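Local coordinates for protein 2-hydroxy-3-oxopropionate reductase (Polaromonas sp. JS666, PDB 4DLL) that probably catalyses the reversible NAD(P)H-dependent reduction of 2-hydroxy-3-oxopropionate (tartronate semialdehyde) to glycerate, at residues 263-266 with 267-270; 274-278 with 279-283; 249-253 with 254-258. All coordinates share one frame; numbering follows the deposited sequence.

Contact 1 of 3, residues 263-266 with 267-270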
loop_
_atom_site.group_PDB
_atom_site.type_symbol
_atom_site.label_atom_id
_atom_site.label_comp_id
_atom_site.label_asym_id
_atom_site.label_seq_id
_atom_site.Cartn_x
_atom_site.Cartn_y
_atom_site.Cartn_z
ATOM N N SER A 263 16.684 -9.282 -6.529
ATOM C CA SER A 263 17.812 -8.377 -6.947
ATOM C C SER A 263 17.398 -7.263 -7.946
ATOM O O SER A 263 18.081 -6.265 -8.150
ATOM C CB SER A 263 19.019 -9.182 -7.492
ATOM O OG SER A 263 18.891 -9.378 -8.892
ATOM N N ILE A 264 16.286 -7.468 -8.593
ATOM C CA ILE A 264 15.698 -6.424 -9.428
ATOM C C ILE A 264 15.185 -5.318 -8.523
ATOM O O ILE A 264 15.400 -4.154 -8.796
ATOM C CB ILE A 264 14.550 -6.978 -10.299
ATOM C CG1 ILE A 264 15.008 -8.273 -11.000
ATOM C CG2 ILE A 264 14.055 -5.934 -11.287
ATOM C CD1 ILE A 264 15.471 -8.131 -12.443
ATOM N N GLN A 265 14.531 -5.678 -7.426
ATOM C CA GLN A 265 14.027 -4.654 -6.497
ATOM C C GLN A 265 15.201 -3.879 -5.889
ATOM O O GLN A 265 15.089 -2.659 -5.727
ATOM C CB GLN A 265 13.113 -5.236 -5.426
ATOM C CG GLN A 265 12.486 -4.175 -4.496
ATOM C CD GLN A 265 11.321 -3.395 -5.121
ATOM O OE1 GLN A 265 10.514 -3.946 -5.845
ATOM N NE2 GLN A 265 11.220 -2.137 -4.807
ATOM N N LEU A 266 16.323 -4.572 -5.608
ATOM C CA LEU A 266 17.541 -3.935 -5.093
ATOM C C LEU A 266 18.024 -2.878 -6.070
ATOM O O LEU A 266 18.275 -1.729 -5.687
ATOM C CB LEU A 266 18.651 -4.946 -4.864
ATOM C CG LEU A 266 20.006 -4.344 -4.423
ATOM C CD1 LEU A 266 19.973 -3.632 -3.024
ATOM C CD2 LEU A 266 21.108 -5.423 -4.483
ATOM N N LYS A 267 18.095 -3.265 -7.339
ATOM C CA LYS A 267 18.460 -2.366 -8.398
ATOM C C LYS A 267 17.470 -1.199 -8.435
ATOM O O LYS A 267 17.892 -0.038 -8.556
ATOM C CB LYS A 267 18.531 -3.156 -9.736
ATOM C CG LYS A 267 18.992 -2.368 -10.972
ATOM C CD LYS A 267 18.410 -2.935 -12.348
ATOM C CE LYS A 267 16.990 -3.598 -12.284
ATOM N NZ LYS A 267 15.790 -2.654 -12.182
ATOM N N ASP A 268 16.173 -1.456 -8.329
ATOM C CA ASP A 268 15.235 -0.327 -8.341
ATOM C C ASP A 268 15.573 0.609 -7.193
ATOM O O ASP A 268 15.625 1.794 -7.393
ATOM C CB ASP A 268 13.726 -0.713 -8.251
ATOM C CG ASP A 268 13.284 -1.736 -9.287
ATOM O OD1 ASP A 268 13.760 -1.712 -10.473
ATOM O OD2 ASP A 268 12.419 -2.575 -8.888
HETATM N N MSE A 269 15.797 0.080 -6.003
HETATM C CA MSE A 269 16.208 0.928 -4.848
HETATM C C MSE A 269 17.493 1.746 -5.130
HETATM O O MSE A 269 17.509 2.935 -4.902
HETATM C CB MSE A 269 16.366 0.112 -3.534
HETATM C CG MSE A 269 15.158 -0.751 -3.110
HETATM SE SE MSE A 269 13.386 0.238 -2.906
HETATM C CE MSE A 269 12.842 0.378 -4.784
ATOM N N ARG A 270 18.526 1.086 -5.662
ATOM C CA ARG A 270 19.807 1.709 -5.994
ATOM C C ARG A 270 19.665 2.803 -7.047
ATOM O O ARG A 270 20.144 3.921 -6.854
ATOM C CB ARG A 270 20.832 0.657 -6.463
ATOM C CG ARG A 270 21.066 -0.506 -5.514
ATOM C CD ARG A 270 22.261 -0.240 -4.648
ATOM N NE ARG A 270 22.642 -1.329 -3.748
ATOM C CZ ARG A 270 23.335 -2.422 -4.078
ATOM N NH1 ARG A 270 23.759 -2.651 -5.314
ATOM N NH2 ARG A 270 23.608 -3.297 -3.140
#
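Lys267 closes over Ile264 one turn back along the helix, and its ammonium group ends beside the carboxylate of Asp268. The chain leaves with CG anti to the backbone N and then bends at CG-CD (chi3 31°) and CD-CE, which carries Lys267 NZ to 3.8 Å from Ile264 CG2, the two side chains lying side by side. There Lys267 NZ donates to Asp268 OD1 over 2.8 Å in a salt bridge, meeting the oxygen on its anti side and 34° out of the carboxylate plane. The other oxygen, Asp268 OD2, takes a weak hydrogen bond from the side-chain amide of Gln203, so each carboxylate oxygen has a donor. A leucine in place of Asp268 would probably leave the ammonium of Lys267 without its counter-charge and free to swing away, and the Gln203 side-chain amide short of an acceptor. The buried amide of Gln265 stands nearly perpendicular to that carboxylate, with its NE2 given to the backbone carbonyl of Gln203 and its OE1 receiving a weak bond from Gln306. Four i to i+4 bonds pair the carbonyls of 263-266 with the N-H groups of 267-270, such as Met269 N to Gln265 O at 2.8 Å. On another flank Leu266 CD2 lies over one face of the Arg270 guanidinium, near its rim, 3.5 Å from Arg270 NH2, while Arg270 NE forms a salt bridge with Glu290. This helix, 262-278, thus packs between two others: Leu266 and Met269 meet Tyr293 of helix 284-301, and Gln265 and Met269 reach Val206 and Gln203, respectively, of helix 194-222.

Contact 2 of 3, residues 274-278 with 279-283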
loop_
_atom_site.group_PDB
_atom_site.type_symbol
_atom_site.label_atom_id
_atom_site.label_comp_id
_atom_site.label_asym_id
_atom_site.label_seq_id
_atom_site.Cartn_x
_atom_site.Cartn_y
_atom_site.Cartn_z
ATOM N N ALA A 274 20.444 6.796 -6.524
ATOM C CA ALA A 274 21.354 7.476 -7.441
ATOM C C ALA A 274 20.698 8.678 -8.058
ATOM O O ALA A 274 21.292 9.778 -8.196
ATOM C CB ALA A 274 21.811 6.543 -8.534
ATOM N N THR A 275 19.455 8.480 -8.439
ATOM C CA THR A 275 18.643 9.598 -8.888
ATOM C C THR A 275 18.448 10.581 -7.784
ATOM O O THR A 275 18.519 11.799 -8.017
ATOM C CB THR A 275 17.280 9.113 -9.443
ATOM O OG1 THR A 275 17.579 8.252 -10.528
ATOM C CG2 THR A 275 16.435 10.265 -9.947
ATOM N N ALA A 276 18.177 10.111 -6.576
ATOM C CA ALA A 276 18.001 11.120 -5.491
ATOM C C ALA A 276 19.275 12.004 -5.281
ATOM O O ALA A 276 19.153 13.206 -5.098
ATOM C CB ALA A 276 17.564 10.500 -4.231
ATOM N N GLN A 277 20.487 11.424 -5.345
ATOM C CA GLN A 277 21.619 12.229 -5.001
ATOM C C GLN A 277 21.946 13.202 -6.107
ATOM O O GLN A 277 22.504 14.268 -5.839
ATOM C CB GLN A 277 22.843 11.402 -4.497
ATOM C CG GLN A 277 23.805 10.979 -5.491
ATOM C CD GLN A 277 24.691 12.089 -6.049
ATOM O OE1 GLN A 277 25.562 12.637 -5.373
ATOM N NE2 GLN A 277 24.512 12.369 -7.289
ATOM N N GLU A 278 21.575 12.840 -7.341
ATOM C CA GLU A 278 21.700 13.715 -8.490
ATOM C C GLU A 278 20.685 14.868 -8.505
ATOM O O GLU A 278 21.029 15.997 -8.912
ATOM C CB GLU A 278 21.637 12.887 -9.781
ATOM C CG GLU A 278 21.692 13.681 -11.106
ATOM C CD GLU A 278 20.818 13.001 -12.184
ATOM O OE1 GLU A 278 20.972 11.758 -12.368
ATOM O OE2 GLU A 278 19.961 13.698 -12.802
ATOM N N ILE A 279 19.459 14.639 -8.071
ATOM C CA ILE A 279 18.459 15.765 -8.031
ATOM C C ILE A 279 18.447 16.512 -6.685
ATOM O O ILE A 279 17.550 17.349 -6.404
ATOM C CB ILE A 279 17.013 15.265 -8.369
ATOM C CG1 ILE A 279 16.542 14.286 -7.272
ATOM C CG2 ILE A 279 17.028 14.667 -9.844
ATOM C CD1 ILE A 279 15.082 13.758 -7.310
ATOM N N GLY A 280 19.426 16.203 -5.839
ATOM C CA GLY A 280 19.435 16.800 -4.512
ATOM C C GLY A 280 18.273 16.442 -3.577
ATOM O O GLY A 280 17.683 17.338 -2.988
ATOM N N PHE A 281 17.939 15.160 -3.402
ATOM C CA PHE A 281 16.758 14.782 -2.574
ATOM C C PHE A 281 17.244 13.835 -1.535
ATOM O O PHE A 281 18.029 12.922 -1.831
ATOM C CB PHE A 281 15.655 14.079 -3.414
ATOM C CG PHE A 281 14.391 13.719 -2.637
ATOM C CD1 PHE A 281 13.393 14.676 -2.391
ATOM C CD2 PHE A 281 14.161 12.422 -2.234
ATOM C CE1 PHE A 281 12.237 14.351 -1.680
ATOM C CE2 PHE A 281 13.004 12.069 -1.523
ATOM C CZ PHE A 281 12.003 13.056 -1.269
ATOM N N ASP A 282 16.793 14.055 -0.311
ATOM C CA ASP A 282 17.119 13.162 0.764
ATOM C C ASP A 282 15.996 12.136 0.954
ATOM O O ASP A 282 14.879 12.535 1.213
ATOM C CB ASP A 282 17.273 13.985 2.015
ATOM C CG ASP A 282 17.517 13.143 3.212
ATOM O OD1 ASP A 282 18.105 12.075 3.058
ATOM O OD2 ASP A 282 17.146 13.551 4.317
ATOM N N ALA A 283 16.302 10.837 0.834
ATOM C CA ALA A 283 15.289 9.780 0.955
ATOM C C ALA A 283 15.670 8.731 1.996
ATOM O O ALA A 283 16.216 7.706 1.615
ATOM C CB ALA A 283 15.057 9.108 -0.385
#
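Where helix 262-278 ends, Phe281 N donates across the turn to Ala276 O at 2.9 Å, five residues back, while Ile279 N still makes the ordinary helical bond to Thr275 O at 3.0 Å. Between them Gly280 takes positive phi (64°), a conformation that favours glycine, as the chain leaves the helix. In the bond from Phe281 the donor is tilted 30° from the carbonyl plane. Beside it the methyl of Ala276 (CB) sits at the edge of the Phe281 ring, near the ring plane, 4.1 Å from Phe281 CB and 3.4 Å from Phe281 O. Ile279 folds back over the last turn: CG1 is held between the backbone N and the carbonyl carbon (chi1 65°), and this brings Ile279 CG1 to 3.3 Å from Thr275 O, while the other branch, Ile279 CG2, comes only loosely to Thr275 CG2 at 4.4 Å. Glu278 turns outward to a salt bridge with Arg132 of helix 128-140, joining the helix end to what is, by family, the cofactor-binding part of the chain. The second subunit packs against this turn, with its Phe219 on Thr275 and its Gly223 on Ile279. A glycine just past the helix, the six-to-one bond and the apolar pair Ala276-Phe281 are the marks of a Schellman motif, although the companion approach of Gly280 N to Gln277 O is long at 3.6 Å; the motif here turns the chain toward helix 284-301.

Contact 3 of 3, residues 249-253 with 254-258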
loop_
_atom_site.group_PDB
_atom_site.type_symbol
_atom_site.label_atom_id
_atom_site.label_comp_id
_atom_site.label_asym_id
_atom_site.label_seq_id
_atom_site.Cartn_x
_atom_site.Cartn_y
_atom_site.Cartn_z
ATOM N N GLN A 249 -0.148 -12.647 0.096
ATOM C CA GLN A 249 -0.639 -14.006 -0.058
ATOM C C GLN A 249 0.533 -14.958 -0.257
ATOM O O GLN A 249 0.516 -16.048 0.340
ATOM C CB GLN A 249 -1.679 -14.137 -1.167
ATOM C CG GLN A 249 -2.444 -15.495 -1.193
ATOM C CD GLN A 249 -2.979 -16.039 0.206
ATOM O OE1 GLN A 249 -3.199 -17.252 0.358
ATOM N NE2 GLN A 249 -3.172 -15.166 1.189
ATOM N N ARG A 250 1.563 -14.516 -0.999
ATOM C CA ARG A 250 2.810 -15.283 -1.169
ATOM C C ARG A 250 3.577 -15.364 0.139
ATOM O O ARG A 250 4.454 -16.245 0.332
ATOM C CB ARG A 250 3.742 -14.667 -2.227
ATOM C CG ARG A 250 3.256 -14.687 -3.698
ATOM C CD ARG A 250 4.084 -13.726 -4.568
ATOM N NE ARG A 250 3.551 -13.618 -5.911
ATOM C CZ ARG A 250 3.938 -12.747 -6.842
ATOM N NH1 ARG A 250 4.911 -11.872 -6.613
ATOM N NH2 ARG A 250 3.331 -12.751 -8.034
HETATM N N MSE A 251 3.336 -14.412 1.023
HETATM C CA MSE A 251 4.062 -14.444 2.281
HETATM C C MSE A 251 3.413 -15.488 3.180
HETATM O O MSE A 251 4.105 -16.297 3.841
HETATM C CB MSE A 251 4.066 -13.083 2.956
HETATM C CG MSE A 251 4.999 -12.088 2.264
HETATM SE SE MSE A 251 4.775 -10.327 3.074
HETATM C CE MSE A 251 5.645 -9.362 1.534
ATOM N N VAL A 252 2.078 -15.459 3.161
ATOM C CA VAL A 252 1.239 -16.384 3.894
ATOM C C VAL A 252 1.556 -17.815 3.473
ATOM O O VAL A 252 1.667 -18.679 4.324
ATOM C CB VAL A 252 -0.280 -16.100 3.655
ATOM C CG1 VAL A 252 -1.133 -17.248 4.181
ATOM C CG2 VAL A 252 -0.734 -14.784 4.310
ATOM N N GLU A 253 1.709 -18.054 2.168
ATOM C CA GLU A 253 1.934 -19.408 1.612
ATOM C C GLU A 253 3.421 -19.784 1.477
ATOM O O GLU A 253 3.776 -20.619 0.634
ATOM C CB GLU A 253 1.318 -19.491 0.227
ATOM C CG GLU A 253 -0.180 -19.121 0.147
ATOM C CD GLU A 253 -0.708 -19.198 -1.261
ATOM O OE1 GLU A 253 0.080 -19.444 -2.203
ATOM O OE2 GLU A 253 -1.934 -19.028 -1.429
ATOM N N ARG A 254 4.281 -19.157 2.261
ATOM C CA ARG A 254 5.729 -19.168 1.996
ATOM C C ARG A 254 6.173 -19.430 0.518
ATOM O O ARG A 254 7.176 -20.118 0.265
ATOM C CB ARG A 254 6.448 -20.130 2.934
ATOM C CG ARG A 254 6.218 -19.888 4.382
ATOM C CD ARG A 254 6.706 -18.532 4.732
ATOM N NE ARG A 254 6.859 -18.327 6.169
ATOM C CZ ARG A 254 5.872 -18.068 7.012
ATOM N NH1 ARG A 254 4.603 -18.000 6.601
ATOM N NH2 ARG A 254 6.166 -17.868 8.294
ATOM N N ASP A 255 5.452 -18.848 -0.442
ATOM C CA ASP A 255 5.727 -19.068 -1.867
ATOM C C ASP A 255 6.638 -17.961 -2.440
ATOM O O ASP A 255 6.156 -16.935 -2.945
ATOM C CB ASP A 255 4.407 -19.089 -2.621
ATOM C CG ASP A 255 4.580 -19.323 -4.086
ATOM O OD1 ASP A 255 5.689 -19.760 -4.508
ATOM O OD2 ASP A 255 3.598 -19.060 -4.826
ATOM N N PHE A 256 7.943 -18.153 -2.344
ATOM C CA PHE A 256 8.853 -17.118 -2.740
ATOM C C PHE A 256 9.506 -17.372 -4.103
ATOM O O PHE A 256 10.550 -16.802 -4.419
ATOM C CB PHE A 256 9.826 -16.788 -1.584
ATOM C CG PHE A 256 9.111 -16.321 -0.304
ATOM C CD1 PHE A 256 8.121 -15.303 -0.348
ATOM C CD2 PHE A 256 9.384 -16.926 0.934
ATOM C CE1 PHE A 256 7.426 -14.896 0.825
ATOM C CE2 PHE A 256 8.685 -16.524 2.129
ATOM C CZ PHE A 256 7.708 -15.510 2.066
ATOM N N ALA A 257 8.895 -18.217 -4.925
ATOM C CA ALA A 257 9.393 -18.415 -6.297
ATOM C C ALA A 257 9.363 -17.095 -7.061
ATOM O O ALA A 257 8.383 -16.367 -6.992
ATOM C CB ALA A 257 8.616 -19.502 -7.034
ATOM N N PRO A 258 10.463 -16.778 -7.772
ATOM C CA PRO A 258 10.650 -15.435 -8.356
ATOM C C PRO A 258 9.706 -15.092 -9.505
ATOM O O PRO A 258 9.609 -15.853 -10.451
ATOM C CB PRO A 258 12.105 -15.467 -8.832
ATOM C CG PRO A 258 12.395 -16.932 -9.054
ATOM C CD PRO A 258 11.671 -17.620 -7.945
#
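Phe256 presents the edge of its ring to Met251, whose CG lies in the ring plane, 4.0 Å from Phe256 CE1; the two side chains cross at about a right angle. The same corner of the ring comes obliquely to the backbone, with Phe256 CE1 3.3 Å from Arg250 O. Phe256 CG is anti to the carbonyl carbon (chi1 -59°), which swings the ring back over the end of helix 247-252, and the backbone of Arg254 lies over one of its faces near the rim. Beyond the ring, Phe310 of helix 309-315 meets it with planes about 40° apart, while Met251 runs on, extended, to Ile210 and Val213 of helix 194-222. The backbone under these groups is a Schellman motif: Asp255 N bonds to Arg250 O at 2.9 Å, in the carbonyl plane, and Arg254 N makes a weak bond to Met251 O at 3.3 Å, with Arg254, not a glycine, in the positive-phi position. Arg254 then bends at chi2 (-61°) and curls back, so that its NH1 adds a second weak bond to Met251 O; the guanidinium turns its edge to Val252 O, which lies near its plane. Met251 O, in the last turn, therefore has two weak donors, both from Arg254. Elsewhere in the turn Arg250 CB rests 3.4 Å from Asp255 O, its extended chain leading to a salt bridge with Asp305. Asp255 OD2 pairs with Arg259, which probably eases its closeness to Glu253 OE1, 4.4 Å away.

Contact 3, contact 1 and contact 2 follow one another along the chain, all within the helical part of the protein that comes after the mixed sheet of the domain that, by family, binds the cofactor. Contacts 1 and 2 share helix 262-278, one near its start and the other at its end, with centres 16 Å apart. Contact 3 closes the preceding helix, 247-252, and its centre lies 19 Å from that of contact 1 and 33 Å from that of contact 2. Each has side chains on the long helix 194-222, which thereby links all three. Contact 2 alone touches the second subunit, so one helix runs from a partly buried stretch nearer the centre of the chain to the dimer interface.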